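Protein (endonuclease) (Salmonella typhimurium, PDB 1BYR) is an endonuclease of the PLD-like family, an alpha/beta protein with helices packed on a mixed beta-sheet and two copies in its assembly. Local coordinates at residues V17-A22 and F110-A115; F37-I42 and A115-N120; D41-L46 and I71-Y76. All coordinates share one frame; numbering follows the deposited sequence.

Interaction 1 of 3, residues V17-A22 and F110-A115; sequences VLVLSA and FNFTKA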
loop_
_atom_site.group_PDB
_atom_site.type_symbol
_atom_site.label_atom_id
_atom_site.label_comp_id
_atom_site.label_asym_id
_atom_site.label_seq_id
_atom_site.Cartn_x
_atom_site.Cartn_y
_atom_site.Cartn_z
ATOM N N VAL A 17 -2.057 -10.099 -11.380
ATOM C CA VAL A 17 -2.823 -9.965 -12.614
ATOM C C VAL A 17 -3.474 -8.592 -12.739
ATOM O O VAL A 17 -3.480 -8.005 -13.820
ATOM C CB VAL A 17 -3.897 -11.087 -12.731
ATOM C CG1 VAL A 17 -4.765 -10.864 -13.948
ATOM C CG2 VAL A 17 -3.209 -12.439 -12.855
ATOM N N LEU A 18 -4.008 -8.068 -11.636
ATOM C CA LEU A 18 -4.651 -6.754 -11.627
ATOM C C LEU A 18 -3.655 -5.639 -11.932
ATOM O O LEU A 18 -3.947 -4.714 -12.697
ATOM C CB LEU A 18 -5.317 -6.496 -10.260
ATOM C CG LEU A 18 -5.999 -5.139 -10.102
ATOM C CD1 LEU A 18 -6.935 -4.899 -11.280
ATOM C CD2 LEU A 18 -6.773 -5.089 -8.784
ATOM N N VAL A 19 -2.476 -5.720 -11.324
ATOM C CA VAL A 19 -1.443 -4.723 -11.563
ATOM C C VAL A 19 -1.056 -4.772 -13.052
ATOM O O VAL A 19 -0.922 -3.728 -13.694
ATOM C CB VAL A 19 -0.205 -4.998 -10.661
ATOM C CG1 VAL A 19 0.955 -4.085 -11.056
ATOM C CG2 VAL A 19 -0.581 -4.778 -9.193
ATOM N N LEU A 20 -0.901 -5.977 -13.598
ATOM C CA LEU A 20 -0.575 -6.131 -15.025
ATOM C C LEU A 20 -1.701 -5.550 -15.885
ATOM O O LEU A 20 -1.444 -4.913 -16.907
ATOM C CB LEU A 20 -0.347 -7.606 -15.376
ATOM C CG LEU A 20 0.952 -8.138 -14.762
ATOM C CD1 LEU A 20 1.009 -9.656 -14.863
ATOM C CD2 LEU A 20 2.142 -7.499 -15.469
ATOM N N SER A 21 -2.947 -5.738 -15.450
ATOM C CA SER A 21 -4.117 -5.217 -16.159
ATOM C C SER A 21 -4.087 -3.697 -16.232
ATOM O O SER A 21 -4.461 -3.097 -17.243
ATOM C CB SER A 21 -5.410 -5.660 -15.463
ATOM O OG SER A 21 -6.555 -5.056 -16.039
ATOM N N ALA A 22 -3.641 -3.059 -15.162
ATOM C CA ALA A 22 -3.572 -1.607 -15.153
ATOM C C ALA A 22 -2.514 -1.109 -16.142
ATOM O O ALA A 22 -2.750 -0.164 -16.888
ATOM C CB ALA A 22 -3.259 -1.096 -13.734
ATOM N N PHE A 110 1.278 -3.961 -2.256
ATOM C CA PHE A 110 2.022 -4.669 -3.304
ATOM C C PHE A 110 3.280 -3.993 -3.886
ATOM O O PHE A 110 3.185 -2.975 -4.591
ATOM C CB PHE A 110 1.023 -5.018 -4.428
ATOM C CG PHE A 110 1.594 -5.860 -5.557
ATOM C CD1 PHE A 110 2.199 -5.262 -6.661
ATOM C CD2 PHE A 110 1.423 -7.234 -5.571
ATOM C CE1 PHE A 110 2.614 -6.033 -7.756
ATOM C CE2 PHE A 110 1.840 -8.006 -6.673
ATOM C CZ PHE A 110 2.427 -7.405 -7.754
ATOM N N ASN A 111 4.455 -4.552 -3.587
ATOM C CA ASN A 111 5.710 -4.019 -4.140
ATOM C C ASN A 111 5.879 -4.710 -5.479
ATOM O O ASN A 111 5.362 -5.805 -5.691
ATOM C CB ASN A 111 6.923 -4.364 -3.281
ATOM C CG ASN A 111 7.089 -3.438 -2.119
ATOM O OD1 ASN A 111 6.873 -3.822 -0.971
ATOM N ND2 ASN A 111 7.469 -2.214 -2.389
ATOM N N PHE A 112 6.622 -4.085 -6.379
ATOM C CA PHE A 112 6.806 -4.660 -7.695
ATOM C C PHE A 112 7.965 -5.634 -7.702
ATOM O O PHE A 112 9.015 -5.415 -8.323
ATOM C CB PHE A 112 6.956 -3.518 -8.711
ATOM C CG PHE A 112 5.838 -2.510 -8.626
ATOM C CD1 PHE A 112 4.547 -2.861 -8.994
ATOM C CD2 PHE A 112 6.049 -1.256 -8.080
ATOM C CE1 PHE A 112 3.482 -1.978 -8.810
ATOM C CE2 PHE A 112 5.000 -0.380 -7.897
ATOM C CZ PHE A 112 3.713 -0.741 -8.260
ATOM N N THR A 113 7.742 -6.724 -6.981
ATOM C CA THR A 113 8.709 -7.785 -6.810
ATOM C C THR A 113 8.052 -9.135 -6.907
ATOM O O THR A 113 6.831 -9.277 -6.831
ATOM C CB THR A 113 9.353 -7.744 -5.415
ATOM O OG1 THR A 113 8.360 -8.104 -4.437
ATOM C CG2 THR A 113 9.891 -6.361 -5.113
ATOM N N LYS A 114 8.920 -10.126 -7.044
ATOM C CA LYS A 114 8.540 -11.534 -7.125
ATOM C C LYS A 114 7.902 -11.981 -5.773
ATOM O O LYS A 114 6.824 -12.615 -5.735
ATOM C CB LYS A 114 9.802 -12.373 -7.437
ATOM C CG LYS A 114 10.966 -11.590 -8.160
ATOM C CD LYS A 114 11.571 -10.397 -7.338
ATOM C CE LYS A 114 12.335 -10.790 -6.068
ATOM N NZ LYS A 114 11.497 -10.702 -4.819
ATOM N N ALA A 115 8.556 -11.630 -4.666
ATOM C CA ALA A 115 8.048 -11.990 -3.344
ATOM C C ALA A 115 6.640 -11.422 -3.157
ATOM O O ALA A 115 5.771 -12.076 -2.589
ATOM C CB ALA A 115 8.986 -11.475 -2.268
#
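Val-19 spends its two methyl groups on two different rings, Phe-110 and Phe-112, and so shows how one beta-branched residue can join a helix to a loop. The tight part is at Phe-110. Val-19 CG2 sits over one face of that ring, 3.7 Å from Phe-110 CE1, and its line to the ring centroid leans 27° from the normal, a CH-pi contact shifted to the CD1-CE1 side. The looser part involves the other branch. With Val-19 CG1 anti to the backbone N (chi1 172°), this methyl meets the Phe-112 ring at its edge, 4.0 Å from Phe-112 CE1. One methyl therefore lies over a face and the other beside a rim, while the backbones stay apart, Val-19 CA and Phe-110 CA being 9.0 Å from each other. No hydrogen bond spans the two segments. Ala-124 of strand 122-128 touches both Val-19 and Phe-110, whereas Met-32 and Ala-34 pack on Phe-112, so the trio is closed in by the sheet. The solvent side lies away from the three touching residues, at the flanks, for example at Val-17 and Lys-114. Phe-112 centres an inverse gamma turn, and Thr-113 then N-caps helix 114-118 through OG1. The preceding Asn-111 packs on His-94 of the second subunit, the histidine of the HxKxxxxD sequence motif that marks the PLD family.

Interaction 2 of 3, residues F37-I42 and A115-N120; sequences FTAPDI and AAETKN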
loop_
_atom_site.group_PDB
_atom_site.type_symbol
_atom_site.label_atom_id
_atom_site.label_comp_id
_atom_site.label_asym_id
_atom_site.label_seq_id
_atom_site.Cartn_x
_atom_site.Cartn_y
_atom_site.Cartn_z
ATOM N N PHE A 37 12.081 -2.442 -6.891
ATOM C CA PHE A 37 11.708 -2.487 -8.304
ATOM C C PHE A 37 12.448 -3.657 -8.972
ATOM O O PHE A 37 13.548 -3.471 -9.493
ATOM C CB PHE A 37 12.129 -1.131 -8.895
ATOM C CG PHE A 37 11.667 -0.869 -10.299
ATOM C CD1 PHE A 37 10.329 -0.633 -10.583
ATOM C CD2 PHE A 37 12.594 -0.793 -11.337
ATOM C CE1 PHE A 37 9.916 -0.311 -11.881
ATOM C CE2 PHE A 37 12.192 -0.476 -12.636
ATOM C CZ PHE A 37 10.855 -0.240 -12.908
ATOM N N THR A 38 11.846 -4.848 -8.977
ATOM C CA THR A 38 12.524 -6.031 -9.535
ATOM C C THR A 38 11.750 -7.065 -10.378
ATOM O O THR A 38 12.370 -7.808 -11.144
ATOM C CB THR A 38 13.216 -6.859 -8.405
ATOM O OG1 THR A 38 12.211 -7.428 -7.556
ATOM C CG2 THR A 38 14.130 -5.991 -7.553
ATOM N N ALA A 39 10.431 -7.135 -10.243
ATOM C CA ALA A 39 9.646 -8.140 -10.972
ATOM C C ALA A 39 9.761 -8.137 -12.500
ATOM O O ALA A 39 9.267 -7.226 -13.170
ATOM C CB ALA A 39 8.176 -8.040 -10.566
ATOM N N PRO A 40 10.390 -9.178 -13.080
ATOM C CA PRO A 40 10.540 -9.235 -14.541
ATOM C C PRO A 40 9.222 -9.054 -15.304
ATOM O O PRO A 40 9.185 -8.354 -16.307
ATOM C CB PRO A 40 11.182 -10.604 -14.786
ATOM C CG PRO A 40 11.906 -10.899 -13.510
ATOM C CD PRO A 40 11.009 -10.346 -12.427
ATOM N N ASP A 41 8.150 -9.680 -14.818
ATOM C CA ASP A 41 6.833 -9.584 -15.447
ATOM C C ASP A 41 6.344 -8.131 -15.539
ATOM O O ASP A 41 5.769 -7.719 -16.553
ATOM C CB ASP A 41 5.827 -10.408 -14.656
ATOM C CG ASP A 41 5.526 -9.808 -13.302
ATOM O OD1 ASP A 41 6.435 -9.776 -12.447
ATOM O OD2 ASP A 41 4.378 -9.362 -13.095
ATOM N N ILE A 42 6.569 -7.364 -14.473
ATOM C CA ILE A 42 6.181 -5.957 -14.416
ATOM C C ILE A 42 7.006 -5.145 -15.429
ATOM O O ILE A 42 6.474 -4.276 -16.147
ATOM C CB ILE A 42 6.419 -5.371 -12.979
ATOM C CG1 ILE A 42 5.584 -6.154 -11.956
ATOM C CG2 ILE A 42 6.018 -3.888 -12.921
ATOM C CD1 ILE A 42 4.100 -6.049 -12.170
ATOM N N ALA A 115 8.556 -11.630 -4.666
ATOM C CA ALA A 115 8.048 -11.990 -3.344
ATOM C C ALA A 115 6.640 -11.422 -3.157
ATOM O O ALA A 115 5.771 -12.076 -2.589
ATOM C CB ALA A 115 8.986 -11.475 -2.268
ATOM N N ALA A 116 6.412 -10.211 -3.659
ATOM C CA ALA A 116 5.099 -9.571 -3.550
ATOM C C ALA A 116 4.008 -10.286 -4.356
ATOM O O ALA A 116 2.825 -10.279 -3.984
ATOM C CB ALA A 116 5.198 -8.128 -4.017
ATOM N N GLU A 117 4.412 -10.888 -5.470
ATOM C CA GLU A 117 3.494 -11.593 -6.362
ATOM C C GLU A 117 3.148 -13.016 -5.959
ATOM O O GLU A 117 2.013 -13.466 -6.121
ATOM C CB GLU A 117 4.087 -11.671 -7.781
ATOM C CG GLU A 117 4.586 -10.345 -8.345
ATOM C CD GLU A 117 5.152 -10.454 -9.770
ATOM O OE1 GLU A 117 5.949 -11.378 -10.040
ATOM O OE2 GLU A 117 4.800 -9.601 -10.616
ATOM N N THR A 118 4.134 -13.690 -5.393
ATOM C CA THR A 118 4.010 -15.107 -5.096
ATOM C C THR A 118 4.162 -15.631 -3.661
ATOM O O THR A 118 3.814 -16.777 -3.384
ATOM C CB THR A 118 5.038 -15.828 -6.017
ATOM O OG1 THR A 118 4.387 -16.281 -7.210
ATOM C CG2 THR A 118 5.734 -16.938 -5.295
ATOM N N LYS A 119 4.662 -14.807 -2.750
ATOM C CA LYS A 119 4.891 -15.286 -1.378
ATOM C C LYS A 119 4.175 -14.544 -0.246
ATOM O O LYS A 119 3.592 -15.165 0.634
ATOM C CB LYS A 119 6.399 -15.277 -1.076
ATOM C CG LYS A 119 7.296 -15.781 -2.211
ATOM C CD LYS A 119 7.674 -17.241 -2.016
ATOM C CE LYS A 119 8.284 -17.851 -3.290
ATOM N NZ LYS A 119 9.521 -17.131 -3.746
ATOM N N ASN A 120 4.254 -13.217 -0.265
ATOM C CA ASN A 120 3.649 -12.398 0.777
ATOM C C ASN A 120 2.147 -12.243 0.664
ATOM O O ASN A 120 1.553 -12.491 -0.386
ATOM C CB ASN A 120 4.257 -11.004 0.737
ATOM C CG ASN A 120 5.746 -11.014 0.988
ATOM O OD1 ASN A 120 6.294 -11.963 1.537
ATOM N ND2 ASN A 120 6.413 -9.949 0.578
#
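Glu-117 reaches out of the short helix 114-118 to the N-terminal turn of helix 40-51, where it meets Ala-39, the N-cap residue, and Asp-41. The contact thus joins two helix-bearing connections of the PLD-like alpha/beta fold, and nearly all of it rests on one acidic side chain. Glu-117 has by far the largest share of the buried surface; its chain runs extended beyond CG (chi2 -179°), which carries the carboxylate clear of its own helix. Asp-41 comes from the opposite direction, and the planes of the two carboxylates are turned 49° apart. Asp-41 OD1 lies 2.5 Å from Glu-117 OE2. Two acid oxygens so near each other suggest that one group may hold a proton, but the crowding of this pair in the model leaves its exact placement doubtful. Positive charge is supplied from helix 14-25: Arg-16 forms a salt bridge with Glu-117 OE1 and also touches Asp-41, and the adjacent start of helix 40-51 would probably ease the gathering of negative charge a little further. Ala-39 adds the apolar side, its CB 3.7 Å from Glu-117 OE2, while Ile-42 slides past the glutamate with CG1 3.8 Å from that same Glu-117 oxygen. Two residues before Glu-117, the carbonyl of Ala-115 is held twice: Lys-119 N and Asn-120 N each bond to Ala-115 O at 3.0 Å, reaching it from opposite faces of its plane.

Interaction 3 of 3, residues D41-L46 and I71-Y76; sequences DIMKAL and IAAMNY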
loop_
_atom_site.group_PDB
_atom_site.type_symbol
_atom_site.label_atom_id
_atom_site.label_comp_id
_atom_site.label_asym_id
_atom_site.label_seq_id
_atom_site.Cartn_x
_atom_site.Cartn_y
_atom_site.Cartn_z
ATOM N N ASP A 41 8.150 -9.680 -14.818
ATOM C CA ASP A 41 6.833 -9.584 -15.447
ATOM C C ASP A 41 6.344 -8.131 -15.539
ATOM O O ASP A 41 5.769 -7.719 -16.553
ATOM C CB ASP A 41 5.827 -10.408 -14.656
ATOM C CG ASP A 41 5.526 -9.808 -13.302
ATOM O OD1 ASP A 41 6.435 -9.776 -12.447
ATOM O OD2 ASP A 41 4.378 -9.362 -13.095
ATOM N N ILE A 42 6.569 -7.364 -14.473
ATOM C CA ILE A 42 6.181 -5.957 -14.416
ATOM C C ILE A 42 7.006 -5.145 -15.429
ATOM O O ILE A 42 6.474 -4.276 -16.147
ATOM C CB ILE A 42 6.419 -5.371 -12.979
ATOM C CG1 ILE A 42 5.584 -6.154 -11.956
ATOM C CG2 ILE A 42 6.018 -3.888 -12.921
ATOM C CD1 ILE A 42 4.100 -6.049 -12.170
ATOM N N MET A 43 8.308 -5.414 -15.485
ATOM C CA MET A 43 9.193 -4.709 -16.420
ATOM C C MET A 43 8.800 -4.979 -17.867
ATOM O O MET A 43 8.731 -4.057 -18.680
ATOM C CB MET A 43 10.647 -5.123 -16.193
ATOM C CG MET A 43 11.099 -5.012 -14.722
ATOM S SD MET A 43 10.760 -3.384 -13.959
ATOM C CE MET A 43 10.660 -3.882 -12.183
ATOM N N LYS A 44 8.522 -6.235 -18.189
ATOM C CA LYS A 44 8.130 -6.600 -19.544
ATOM C C LYS A 44 6.874 -5.873 -19.944
ATOM O O LYS A 44 6.743 -5.421 -21.090
ATOM C CB LYS A 44 7.891 -8.097 -19.647
ATOM C CG LYS A 44 9.171 -8.903 -19.744
ATOM C CD LYS A 44 8.864 -10.378 -19.789
ATOM C CE LYS A 44 9.948 -11.158 -19.101
ATOM N NZ LYS A 44 10.119 -12.455 -19.799
ATOM N N ALA A 45 5.938 -5.763 -19.001
ATOM C CA ALA A 45 4.680 -5.070 -19.253
ATOM C C ALA A 45 4.878 -3.563 -19.462
ATOM O O ALA A 45 4.240 -2.963 -20.327
ATOM C CB ALA A 45 3.689 -5.321 -18.094
ATOM N N LEU A 46 5.762 -2.950 -18.678
ATOM C CA LEU A 46 6.025 -1.523 -18.809
ATOM C C LEU A 46 6.648 -1.217 -20.173
ATOM O O LEU A 46 6.239 -0.275 -20.857
ATOM C CB LEU A 46 6.944 -1.034 -17.677
ATOM C CG LEU A 46 6.302 -1.008 -16.284
ATOM C CD1 LEU A 46 7.394 -1.000 -15.201
ATOM C CD2 LEU A 46 5.393 0.206 -16.166
ATOM N N ILE A 71 19.161 -3.884 -10.359
ATOM C CA ILE A 71 19.977 -3.377 -11.461
ATOM C C ILE A 71 19.542 -3.933 -12.832
ATOM O O ILE A 71 19.459 -3.194 -13.818
ATOM C CB ILE A 71 21.469 -3.663 -11.191
ATOM C CG1 ILE A 71 21.941 -2.729 -10.066
ATOM C CG2 ILE A 71 22.285 -3.459 -12.460
ATOM C CD1 ILE A 71 23.248 -3.148 -9.430
ATOM N N ALA A 72 19.243 -5.228 -12.886
ATOM C CA ALA A 72 18.782 -5.858 -14.119
ATOM C C ALA A 72 17.504 -5.170 -14.627
ATOM O O ALA A 72 17.390 -4.867 -15.811
ATOM C CB ALA A 72 18.515 -7.347 -13.875
ATOM N N ALA A 73 16.555 -4.899 -13.738
ATOM C CA ALA A 73 15.312 -4.244 -14.147
ATOM C C ALA A 73 15.538 -2.801 -14.565
ATOM O O ALA A 73 14.987 -2.335 -15.563
ATOM C CB ALA A 73 14.283 -4.302 -13.006
ATOM N N MET A 74 16.336 -2.083 -13.786
ATOM C CA MET A 74 16.643 -0.692 -14.089
ATOM C C MET A 74 17.339 -0.607 -15.442
ATOM O O MET A 74 17.011 0.265 -16.245
ATOM C CB MET A 74 17.526 -0.080 -12.985
ATOM C CG MET A 74 16.821 0.038 -11.598
ATOM S SD MET A 74 17.953 0.080 -10.164
ATOM C CE MET A 74 18.545 1.753 -10.235
ATOM N N ASN A 75 18.278 -1.518 -15.713
ATOM C CA ASN A 75 18.992 -1.520 -16.998
ATOM C C ASN A 75 18.017 -1.860 -18.131
ATOM O O ASN A 75 17.996 -1.210 -19.181
ATOM C CB ASN A 75 20.145 -2.538 -16.995
ATOM C CG ASN A 75 21.383 -2.027 -16.273
ATOM O OD1 ASN A 75 22.287 -2.799 -15.936
ATOM N ND2 ASN A 75 21.431 -0.734 -16.035
ATOM N N TYR A 76 17.208 -2.888 -17.911
ATOM C CA TYR A 76 16.209 -3.294 -18.890
ATOM C C TYR A 76 15.282 -2.117 -19.221
ATOM O O TYR A 76 15.018 -1.829 -20.385
ATOM C CB TYR A 76 15.395 -4.462 -18.327
ATOM C CG TYR A 76 14.309 -4.947 -19.241
ATOM C CD1 TYR A 76 14.608 -5.480 -20.487
ATOM C CD2 TYR A 76 12.977 -4.870 -18.864
ATOM C CE1 TYR A 76 13.604 -5.922 -21.332
ATOM C CE2 TYR A 76 11.979 -5.306 -19.694
ATOM C CZ TYR A 76 12.290 -5.831 -20.926
ATOM O OH TYR A 76 11.280 -6.258 -21.757
#
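Met-43 curls round the methyl group of Ala-73 instead of pushing past it. The bend lies at chi2 (-52°), which folds the thioether back so that three successive atoms line the same small target: Met-43 CG and CE are both 3.7 Å from Ala-73 CB, and Met-43 SD is 3.8 Å from that methyl. The small alanine side chain is consistent with the close approach of the backbones here, the CA atoms of Met-43 and Ala-73 being 6.5 Å apart. Phe-37, from the loop before helix 40-51, also touches Met-43.

The two helices run almost exactly side by side, with 5° between their N-to-C directions and 10.3 Å between the axes of the segments. Such a parallel pair follows from consecutive beta-alpha-beta units: helix 40-51 links strand 29-34 to strand 55-61, and helix 68-79 links strand 55-61 to strand 84-87, three neighbouring parallel strands of the sheet.

One turn further along, Tyr-76 spans the groove. Its ring is thrown out from helix 68-79 by a first torsion that places CG trans to the backbone N (chi1 179°), and it arrives with an edge, not a face, against the partner helix. Tyr-76 CD2 lies 3.6 Å from Met-43 CB, and the neighbouring ring carbon, CE2, borders the Met-43 carbonyl group, whose carbon lies in the plane of the ring. Lys-44 meets the phenol end at the exposed margin. Although the CB of Lys-44 points away from helix 68-79, the side chain passes across the tyrosine at about a right angle, with Lys-44 CG 3.9 Å from Tyr-76 OH.

Helix 40-51 connects all three contacts. Interactions 2 and 3 share Asp-41 and Ile-42, and where they meet Phe-37 CZ lies 3.3 Å from Met-43 SD. Interaction 1 reaches the same helix from its other neighbour, helix 14-25: Leu-20 CD2 is 3.7 Å from Ala-45 CB, and Val-19 CG1 is 3.9 Å from Ile-42 CD1. Interactions 1 and 2, whose centres are about 6 Å apart, are also joined through the backbone, since Phe-112 O probably accepts hydrogen bonds from Ala-39 N at 2.9 Å and Thr-38 N at 3.0 Å. Both also approach the second subunit, whereas interaction 3, about 11 to 12 Å from their centres, touches no other chain.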